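Local coordinates for protein FAD-binding oxidoreductase (Gulosibacter chungangensis, PDB 7PBG) that oxidises 4-alkylphenols, dehydrogenating 4-ethylphenol to 4-vinylphenol, with a covalently attached FAD as cofactor, at residues P150-W155 with V167-Y172; W178-E183 with G232-P237; L243-Y248 with G322-P327. All coordinates share one frame; numbering follows the deposited sequence.

All three contacts are buried, but they belong to different parts of the fold. Contact 1 joins two loops of the FAD-binding domain beside the flavin, with no direct hydrogen bond between them: a water and the cofactor link them. Contacts 2 and 3 are antiparallel strand pairs, in the FAD-domain sheet and in the eight-stranded sheet respectively, and backbone hydrogen bonds carry both. Strand 226-237 of contact 2 runs on to strand 241-249 of contact 3. Contact 2 adds sulfur and amide packing near the second subunit, contact 3 a hydroxyl pair and a ring over glycine. Tyr172 packs on Trp178, and Pro171 on Tyr325, so contact 1 touches both others.

Contact 1: residues P150-W155 with V167-Y172; sequences PAELDW and VGYTPY. With FAD (flavin-adenine dinucleotide), chain C.
Glu152 and Tyr169 meet beside the flavin, their side chains crossing obliquely with carboxylate and ring planes 61° apart. CB of Glu152 lies 3.5 Å from FAD N5. CG, anti to the carbonyl carbon of its own residue (chi1 -79°), comes within 3.4 Å of FAD O4 and also approaches the phenol oxygen of Tyr169. Beyond CG the chain is extended, and OE2 ends 3.4 Å from Tyr169 OH. The carboxylate is held from elsewhere: OE1 bonds Ser383 and OE2 forms a salt bridge with Arg371, whose cation also lies against the Tyr169 ring. Tyr169 spends its hydroxyl on the cofactor, OH donating to FAD O4 at 2.6 Å, with O4 at the ring edge and in its plane. A weak bond from Glu152 N reaches the same oxygen. Both loops belong to the FAD-binding domain of the PCMH-type flavoprotein fold, flanking helix 158-163, and here they grip the pyrimidine end of the isoalloxazine. Val167 pairs with it through the backbone: its N donates to FAD O2 at 2.9 Å, and its O accepts from FAD N3 at 2.8 Å. The methyl of Ala151 lies over the face of the pyrimidine ring, CB 3.6 Å from FAD N3, and also touches Val167 O. One residue earlier, Pro150 O lies 3.4 Å from Gly168 CA, where a side chain would collide with it. A water bridges the loops, donating to Pro150 O and accepting from Tyr169 N.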
# COMPACT_ATOMS: atom_id res chain seq x y z
N PRO A 150 3.09 -3.17 -18.06
CA PRO A 150 4.33 -2.49 -18.43
C PRO A 150 4.22 -0.97 -18.34
O PRO A 150 3.22 -0.33 -18.64
CB PRO A 150 4.56 -2.92 -19.89
CG PRO A 150 3.15 -3.20 -20.43
CD PRO A 150 2.32 -3.65 -19.24
N ALA A 151 5.35 -0.35 -17.99
CA ALA A 151 5.62 1.07 -18.30
C ALA A 151 5.77 1.21 -19.83
O ALA A 151 5.61 0.20 -20.60
CB ALA A 151 6.87 1.49 -17.56
N GLU A 152 6.07 2.42 -20.29
CA GLU A 152 6.04 2.78 -21.72
C GLU A 152 7.15 2.07 -22.48
O GLU A 152 6.93 1.76 -23.66
CB GLU A 152 6.10 4.29 -21.91
CG GLU A 152 4.75 4.92 -21.67
CD GLU A 152 4.39 6.21 -22.38
OE1 GLU A 152 5.02 6.58 -23.40
OE2 GLU A 152 3.41 6.81 -21.94
N LEU A 153 8.27 1.76 -21.84
CA LEU A 153 9.41 1.16 -22.57
C LEU A 153 9.65 -0.28 -22.10
O LEU A 153 9.80 -0.51 -20.90
CB LEU A 153 10.61 2.08 -22.37
CG LEU A 153 10.41 3.48 -22.91
CD1 LEU A 153 11.57 4.40 -22.46
CD2 LEU A 153 10.31 3.46 -24.41
N ASP A 154 9.77 -1.23 -23.03
CA ASP A 154 9.75 -2.67 -22.66
C ASP A 154 11.06 -3.14 -22.02
O ASP A 154 11.09 -4.27 -21.50
CB ASP A 154 9.35 -3.57 -23.82
CG ASP A 154 10.34 -3.68 -24.96
OD1 ASP A 154 11.53 -3.59 -24.72
OD2 ASP A 154 9.89 -4.05 -26.03
N TRP A 155 12.10 -2.32 -22.03
CA TRP A 155 13.40 -2.60 -21.38
C TRP A 155 13.37 -2.20 -19.90
O TRP A 155 14.40 -2.47 -19.22
CB TRP A 155 14.54 -1.84 -22.09
CG TRP A 155 14.42 -0.35 -22.21
CD1 TRP A 155 14.25 0.59 -21.22
CD2 TRP A 155 14.56 0.40 -23.44
NE1 TRP A 155 14.30 1.85 -21.74
CE2 TRP A 155 14.43 1.77 -23.10
CE3 TRP A 155 14.74 0.06 -24.79
CZ2 TRP A 155 14.52 2.79 -24.05
CZ3 TRP A 155 14.79 1.07 -25.73
CH2 TRP A 155 14.71 2.41 -25.37
N VAL A 167 4.93 3.44 -12.82
CA VAL A 167 3.51 3.16 -13.19
C VAL A 167 3.43 2.68 -14.61
O VAL A 167 4.28 3.00 -15.46
CB VAL A 167 2.60 4.39 -13.02
CG1 VAL A 167 2.58 4.85 -11.57
CG2 VAL A 167 2.99 5.52 -13.95
N GLY A 168 2.33 1.97 -14.84
CA GLY A 168 1.89 1.60 -16.18
C GLY A 168 0.50 2.10 -16.43
O GLY A 168 0.15 3.15 -15.91
N TYR A 169 -0.31 1.34 -17.15
CA TYR A 169 -1.53 1.90 -17.76
C TYR A 169 -2.69 0.93 -17.66
O TYR A 169 -3.75 1.28 -18.25
CB TYR A 169 -1.25 2.30 -19.21
CG TYR A 169 -0.16 3.33 -19.24
CD1 TYR A 169 -0.45 4.63 -18.89
CD2 TYR A 169 1.16 2.96 -19.34
CE1 TYR A 169 0.55 5.58 -18.74
CE2 TYR A 169 2.17 3.87 -19.16
CZ TYR A 169 1.86 5.20 -18.89
OH TYR A 169 2.84 6.14 -18.70
N THR A 170 -2.50 -0.26 -17.08
CA THR A 170 -3.65 -1.19 -16.93
C THR A 170 -4.38 -0.88 -15.62
O THR A 170 -3.99 0.01 -14.87
CB THR A 170 -3.28 -2.66 -17.10
OG1 THR A 170 -2.81 -3.18 -15.85
CG2 THR A 170 -2.28 -2.90 -18.20
N PRO A 171 -5.42 -1.64 -15.23
CA PRO A 171 -5.96 -1.44 -13.87
C PRO A 171 -4.89 -1.70 -12.80
O PRO A 171 -5.01 -1.16 -11.72
CB PRO A 171 -7.07 -2.48 -13.79
CG PRO A 171 -7.52 -2.63 -15.21
CD PRO A 171 -6.22 -2.59 -16.01
N TYR A 172 -3.87 -2.51 -13.12
CA TYR A 172 -2.70 -2.77 -12.22
C TYR A 172 -1.59 -1.72 -12.43
O TYR A 172 -0.42 -2.05 -12.14
CB TYR A 172 -2.18 -4.21 -12.39
CG TYR A 172 -2.93 -5.25 -11.60
CD1 TYR A 172 -4.32 -5.27 -11.54
CD2 TYR A 172 -2.25 -6.21 -10.88
CE1 TYR A 172 -4.99 -6.24 -10.81
CE2 TYR A 172 -2.91 -7.17 -10.13
CZ TYR A 172 -4.28 -7.21 -10.13
OH TYR A 172 -4.89 -8.18 -9.39
PA FAD C . 16.40 0.99 -12.50
O1A FAD C . 17.18 2.07 -13.17
O2A FAD C . 17.00 -0.40 -12.42
O5B FAD C . 16.08 1.45 -11.03
C5B FAD C . 15.64 2.77 -10.74
C4B FAD C . 16.08 3.10 -9.34
O4B FAD C . 15.44 2.23 -8.37
C3B FAD C . 17.58 2.93 -9.05
O3B FAD C . 18.33 4.07 -9.48
C2B FAD C . 17.60 2.66 -7.54
O2B FAD C . 17.50 3.88 -6.84
C1B FAD C . 16.35 1.80 -7.38
N9A FAD C . 16.57 0.38 -7.54
C8A FAD C . 16.32 -0.34 -8.66
N7A FAD C . 16.59 -1.60 -8.51
C5A FAD C . 17.10 -1.71 -7.24
C6A FAD C . 17.53 -2.81 -6.49
N6A FAD C . 17.59 -4.05 -6.98
N1A FAD C . 17.97 -2.56 -5.23
C2A FAD C . 17.90 -1.29 -4.75
N3A FAD C . 17.48 -0.19 -5.36
C4A FAD C . 17.10 -0.47 -6.62
N1 FAD C . 8.43 5.49 -15.96
C2 FAD C . 7.29 4.99 -15.52
O2 FAD C . 7.20 4.54 -14.34
N3 FAD C . 6.22 4.84 -16.32
C4 FAD C . 6.21 5.29 -17.61
O4 FAD C . 5.21 5.06 -18.33
C4X FAD C . 7.36 5.87 -18.11
N5 FAD C . 7.33 6.31 -19.34
C5X FAD C . 8.49 6.88 -19.81
C6 FAD C . 8.50 7.33 -21.13
C7 FAD C . 9.64 7.86 -21.71
C7M FAD C . 9.60 8.33 -23.15
C8 FAD C . 10.82 7.93 -20.94
C8M FAD C . 12.08 8.49 -21.52
C9 FAD C . 10.81 7.51 -19.62
C9A FAD C . 9.67 6.96 -19.02
N10 FAD C . 9.64 6.47 -17.72
C10 FAD C . 8.48 5.90 -17.22
C1' FAD C . 10.86 6.45 -16.87
C2' FAD C . 11.68 5.16 -17.01
O2' FAD C . 11.80 4.76 -18.42
C3' FAD C . 11.10 3.93 -16.28
O3' FAD C . 10.64 4.29 -15.00
C4' FAD C . 12.06 2.74 -16.13
O4' FAD C . 11.30 1.52 -15.97
C5' FAD C . 12.99 2.93 -14.97
O5' FAD C . 14.26 2.29 -15.19
P FAD C . 14.54 0.79 -14.71
O1P FAD C . 15.70 0.26 -15.50
O2P FAD C . 13.23 0.07 -14.80
O3P FAD C . 14.94 0.95 -13.17
O HOH W 1 0.60 -0.82 -18.78

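Contact 2: residues W178-E183 with G232-P237; sequences WRCGME and GMQLMP
Trp178, Cys180 and Gly181 meet Gly232 and Gln234 through three backbone hydrogen bonds. Gln234 N donates to Trp178 O at 2.8 Å, Cys180 N to Gly232 O at 2.9 Å, and Gly232 N to Gly181 O at 2.8 Å. Arg179 and Met233 form the non-hydrogen-bonded antiparallel pair. The closeness of the chains shows at Gly232, whose CA makes a CA-H...O contact with Cys180 O; a CB there would collide with that oxygen.

The sulfur contact comes from Met233. Its chain bends at chi2 (55°) and chi3, bringing SD to 3.7 Å from Trp178 CB and CE against N and CA of Arg179.

Amide packing is the work of Gln234, which crosses the Trp178 side chain at about a right angle. OE1 lies 3.5 Å from Trp178 CE3, at the indole edge and near its plane, the amide turned 45° from the ring. On the other branch NE2 packs 3.5 Å from Cys180 CB while donating to His206 O.

Arg179 forms a salt bridge with Glu217. The strands belong to the FAD-domain antiparallel sheet, where Met233 is also backbone hydrogen-bonded to Ala124 of strand 123-126. Helix 158-163 packs against Arg179 and Met233, Tyr172 stacks on Trp178, and Met269 of the second subunit packs on Trp178.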
# COMPACT_ATOMS: atom_id res chain seq x y z
N TRP A 178 0.98 -3.67 -6.33
CA TRP A 178 0.99 -5.10 -6.72
C TRP A 178 2.29 -5.80 -6.38
O TRP A 178 2.29 -7.04 -6.40
CB TRP A 178 0.56 -5.22 -8.18
CG TRP A 178 -0.75 -4.54 -8.33
CD1 TRP A 178 -1.01 -3.35 -8.94
CD2 TRP A 178 -1.98 -4.95 -7.71
NE1 TRP A 178 -2.33 -3.03 -8.80
CE2 TRP A 178 -2.95 -3.99 -8.06
CE3 TRP A 178 -2.37 -6.05 -6.93
CZ2 TRP A 178 -4.28 -4.08 -7.66
CZ3 TRP A 178 -3.68 -6.13 -6.51
CH2 TRP A 178 -4.62 -5.15 -6.86
N ARG A 179 3.33 -5.03 -6.03
CA ARG A 179 4.55 -5.52 -5.35
C ARG A 179 4.12 -6.31 -4.11
O ARG A 179 3.40 -5.76 -3.26
CB ARG A 179 5.39 -4.32 -4.96
CG ARG A 179 6.65 -4.64 -4.15
CD ARG A 179 7.16 -3.38 -3.51
NE ARG A 179 6.27 -3.00 -2.41
CZ ARG A 179 5.97 -1.76 -2.04
NH1 ARG A 179 6.52 -0.74 -2.64
NH2 ARG A 179 5.12 -1.56 -1.06
N CYS A 180 4.67 -7.50 -3.90
CA CYS A 180 4.41 -8.22 -2.64
C CYS A 180 5.51 -9.23 -2.35
O CYS A 180 5.65 -10.21 -3.11
CB CYS A 180 3.05 -8.91 -2.72
SG CYS A 180 2.54 -9.53 -1.10
N GLY A 181 6.35 -8.94 -1.39
CA GLY A 181 7.39 -9.87 -0.95
C GLY A 181 8.70 -9.51 -1.61
O GLY A 181 8.85 -9.73 -2.85
N MET A 182 9.67 -9.06 -0.83
CA MET A 182 10.97 -8.62 -1.35
C MET A 182 12.04 -9.33 -0.53
O MET A 182 11.86 -9.48 0.71
CB MET A 182 11.15 -7.11 -1.16
CG MET A 182 10.25 -6.32 -2.05
SD MET A 182 10.23 -4.59 -1.57
CE MET A 182 11.83 -4.06 -2.20
N GLU A 183 13.11 -9.74 -1.20
CA GLU A 183 14.37 -10.07 -0.52
C GLU A 183 15.27 -8.86 -0.67
O GLU A 183 15.42 -8.35 -1.81
CB GLU A 183 14.99 -11.34 -1.12
CG GLU A 183 16.27 -11.77 -0.40
CD GLU A 183 16.83 -13.08 -0.95
OE1 GLU A 183 17.48 -13.04 -1.98
OE2 GLU A 183 16.55 -14.14 -0.37
N GLY A 232 8.19 -10.19 -5.54
CA GLY A 232 6.94 -10.72 -6.10
C GLY A 232 6.16 -9.59 -6.75
O GLY A 232 6.13 -8.45 -6.20
N MET A 233 5.54 -9.88 -7.89
CA MET A 233 4.69 -8.89 -8.60
C MET A 233 3.37 -9.56 -8.89
O MET A 233 3.39 -10.54 -9.64
CB MET A 233 5.32 -8.36 -9.89
CG MET A 233 4.45 -7.38 -10.67
SD MET A 233 3.93 -5.97 -9.61
CE MET A 233 5.53 -5.27 -9.18
N GLN A 234 2.31 -9.15 -8.20
CA GLN A 234 0.96 -9.74 -8.47
C GLN A 234 0.49 -9.28 -9.87
O GLN A 234 0.82 -8.16 -10.27
CB GLN A 234 0.04 -9.33 -7.33
CG GLN A 234 0.53 -9.89 -6.02
CD GLN A 234 -0.25 -9.45 -4.82
OE1 GLN A 234 -1.02 -8.50 -4.88
NE2 GLN A 234 -0.04 -10.18 -3.75
N LEU A 235 -0.19 -10.16 -10.60
CA LEU A 235 -0.50 -9.99 -12.02
C LEU A 235 -1.99 -10.11 -12.22
O LEU A 235 -2.61 -11.02 -11.71
CB LEU A 235 0.21 -11.06 -12.88
CG LEU A 235 1.73 -11.11 -12.81
CD1 LEU A 235 2.30 -12.15 -13.80
CD2 LEU A 235 2.32 -9.73 -13.08
N MET A 236 -2.52 -9.19 -12.99
CA MET A 236 -3.97 -9.17 -13.26
C MET A 236 -4.32 -10.43 -14.00
O MET A 236 -3.75 -10.77 -15.05
CB MET A 236 -4.36 -7.92 -14.06
CG MET A 236 -5.85 -7.80 -14.26
SD MET A 236 -6.18 -6.16 -14.96
CE MET A 236 -7.56 -6.50 -16.04
N PRO A 237 -5.37 -11.17 -13.55
CA PRO A 237 -5.92 -12.22 -14.40
C PRO A 237 -6.46 -11.66 -15.72
O PRO A 237 -7.09 -10.62 -15.72
CB PRO A 237 -7.07 -12.78 -13.52
CG PRO A 237 -6.66 -12.45 -12.12
CD PRO A 237 -6.03 -11.09 -12.25

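Contact 3: residues L243-Y248 with G322-P327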
# COMPACT_ATOMS: atom_id res chain seq x y z
N LEU A 243 -10.93 -3.73 -24.94
CA LEU A 243 -11.19 -2.81 -26.07
C LEU A 243 -10.71 -1.42 -25.71
O LEU A 243 -11.10 -0.90 -24.60
CB LEU A 243 -12.68 -2.82 -26.38
CG LEU A 243 -13.11 -1.96 -27.56
CD1 LEU A 243 -12.64 -2.55 -28.87
CD2 LEU A 243 -14.62 -1.83 -27.56
N SER A 244 -9.84 -0.88 -26.54
CA SER A 244 -9.21 0.44 -26.33
C SER A 244 -9.89 1.51 -27.15
O SER A 244 -10.58 1.25 -28.15
CB SER A 244 -7.75 0.42 -26.60
OG SER A 244 -7.10 -0.44 -25.74
N PHE A 245 -9.69 2.75 -26.72
CA PHE A 245 -10.28 3.90 -27.39
C PHE A 245 -9.31 5.08 -27.38
O PHE A 245 -8.41 5.20 -26.51
CB PHE A 245 -11.60 4.23 -26.73
CG PHE A 245 -11.53 4.49 -25.26
CD1 PHE A 245 -11.24 5.75 -24.76
CD2 PHE A 245 -11.79 3.47 -24.37
CE1 PHE A 245 -11.24 5.94 -23.38
CE2 PHE A 245 -11.78 3.68 -23.00
CZ PHE A 245 -11.51 4.93 -22.51
N ALA A 246 -9.54 5.94 -28.35
CA ALA A 246 -8.86 7.23 -28.50
C ALA A 246 -9.95 8.27 -28.60
O ALA A 246 -10.97 8.04 -29.31
CB ALA A 246 -7.96 7.26 -29.71
N ILE A 247 -9.80 9.36 -27.90
CA ILE A 247 -10.77 10.48 -27.96
C ILE A 247 -10.00 11.75 -28.30
O ILE A 247 -9.07 12.07 -27.57
CB ILE A 247 -11.58 10.65 -26.66
CG1 ILE A 247 -11.87 9.30 -25.98
CG2 ILE A 247 -12.83 11.42 -27.00
CD1 ILE A 247 -12.69 9.42 -24.75
N TYR A 248 -10.34 12.34 -29.42
CA TYR A 248 -9.59 13.50 -29.95
C TYR A 248 -10.36 14.78 -29.67
O TYR A 248 -11.56 14.87 -30.01
CB TYR A 248 -9.38 13.34 -31.45
CG TYR A 248 -8.79 12.00 -31.80
CD1 TYR A 248 -7.48 11.71 -31.52
CD2 TYR A 248 -9.55 11.05 -32.44
CE1 TYR A 248 -6.92 10.49 -31.85
CE2 TYR A 248 -9.01 9.83 -32.79
CZ TYR A 248 -7.69 9.56 -32.51
OH TYR A 248 -7.18 8.35 -32.88
N GLY A 322 -7.74 5.25 -23.44
CA GLY A 322 -8.19 4.34 -22.39
C GLY A 322 -8.50 2.95 -22.93
O GLY A 322 -8.46 2.72 -24.15
N THR A 323 -8.86 2.07 -22.01
CA THR A 323 -9.21 0.66 -22.29
C THR A 323 -10.26 0.17 -21.31
O THR A 323 -10.28 0.56 -20.13
CB THR A 323 -7.95 -0.22 -22.30
OG1 THR A 323 -6.99 0.32 -23.19
CG2 THR A 323 -8.28 -1.66 -22.64
N CYS A 324 -11.21 -0.60 -21.82
CA CYS A 324 -12.24 -1.30 -21.06
C CYS A 324 -11.92 -2.80 -21.08
O CYS A 324 -11.34 -3.35 -22.09
CB CYS A 324 -13.60 -1.01 -21.66
SG CYS A 324 -14.15 0.67 -21.27
N TYR A 325 -12.22 -3.43 -19.97
CA TYR A 325 -11.84 -4.84 -19.66
C TYR A 325 -13.07 -5.61 -19.22
O TYR A 325 -13.79 -5.12 -18.33
CB TYR A 325 -10.81 -4.90 -18.53
CG TYR A 325 -9.60 -4.04 -18.75
CD1 TYR A 325 -8.42 -4.57 -19.24
CD2 TYR A 325 -9.65 -2.67 -18.56
CE1 TYR A 325 -7.30 -3.79 -19.46
CE2 TYR A 325 -8.55 -1.87 -18.81
CZ TYR A 325 -7.35 -2.43 -19.23
OH TYR A 325 -6.26 -1.62 -19.48
N GLY A 326 -13.25 -6.81 -19.76
CA GLY A 326 -14.24 -7.74 -19.20
C GLY A 326 -14.95 -8.48 -20.30
O GLY A 326 -14.53 -8.43 -21.44
N PRO A 327 -16.09 -9.11 -19.97
CA PRO A 327 -16.94 -9.66 -21.00
C PRO A 327 -17.50 -8.52 -21.84
O PRO A 327 -17.67 -7.40 -21.34
CB PRO A 327 -18.05 -10.37 -20.22
CG PRO A 327 -18.08 -9.71 -18.89
CD PRO A 327 -16.71 -9.10 -18.63
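Contact 3 is an antiparallel strand pairing inside the eight-stranded sheet, where strand 241-249 lies between strands 318-326 and 349-352. Two hydrogen-bonded pairs flank a non-hydrogen-bonded one. Leu243 and Cys324 exchange both backbone bonds, the one from Cys324 N to Leu243 O being 2.8 Å long and nearly straight at 176°. Phe245 and Gly322 do the same, with Phe245 N to Gly322 O at 2.8 Å and the return bond from Gly322 N to Phe245 O longer, at 3.1 Å. Between them Ser244 faces Thr323 with the CA atoms only 4.0 Å apart, and their hydroxyls join in a hydrogen bond, OG to OG1 2.7 Å. Ser244 OG also bonds His372 ND1, and Thr323 OG1 bonds Asn375 ND2.

The sheet face carrying Leu243, Phe245 and Cys324 is apolar. Phe245 takes the crowded position, CG between the backbone N and the carbonyl carbon (chi1 56°), and its ring lies over the partner strand. Gly322 CA sits 3.7 Å from the centroid of the Phe245 ring in a CH-pi contact, and CE2 of that ring reaches 3.4 Å from Gly322 C. A CB on Gly322 would run into Phe245 CZ. Cys324 SG stands obliquely to the ring, 4.2 Å from Phe245 CE2, and helix 328-342 packs against this face through Ile331, Ile335 and Ile338.

The two faces of the pairing thus differ in chemistry: buried hydroxyls are satisfied by each other and by His372 and Asn375 on one, while ring, glycine backbone and sulfur pack beneath a helix on the other.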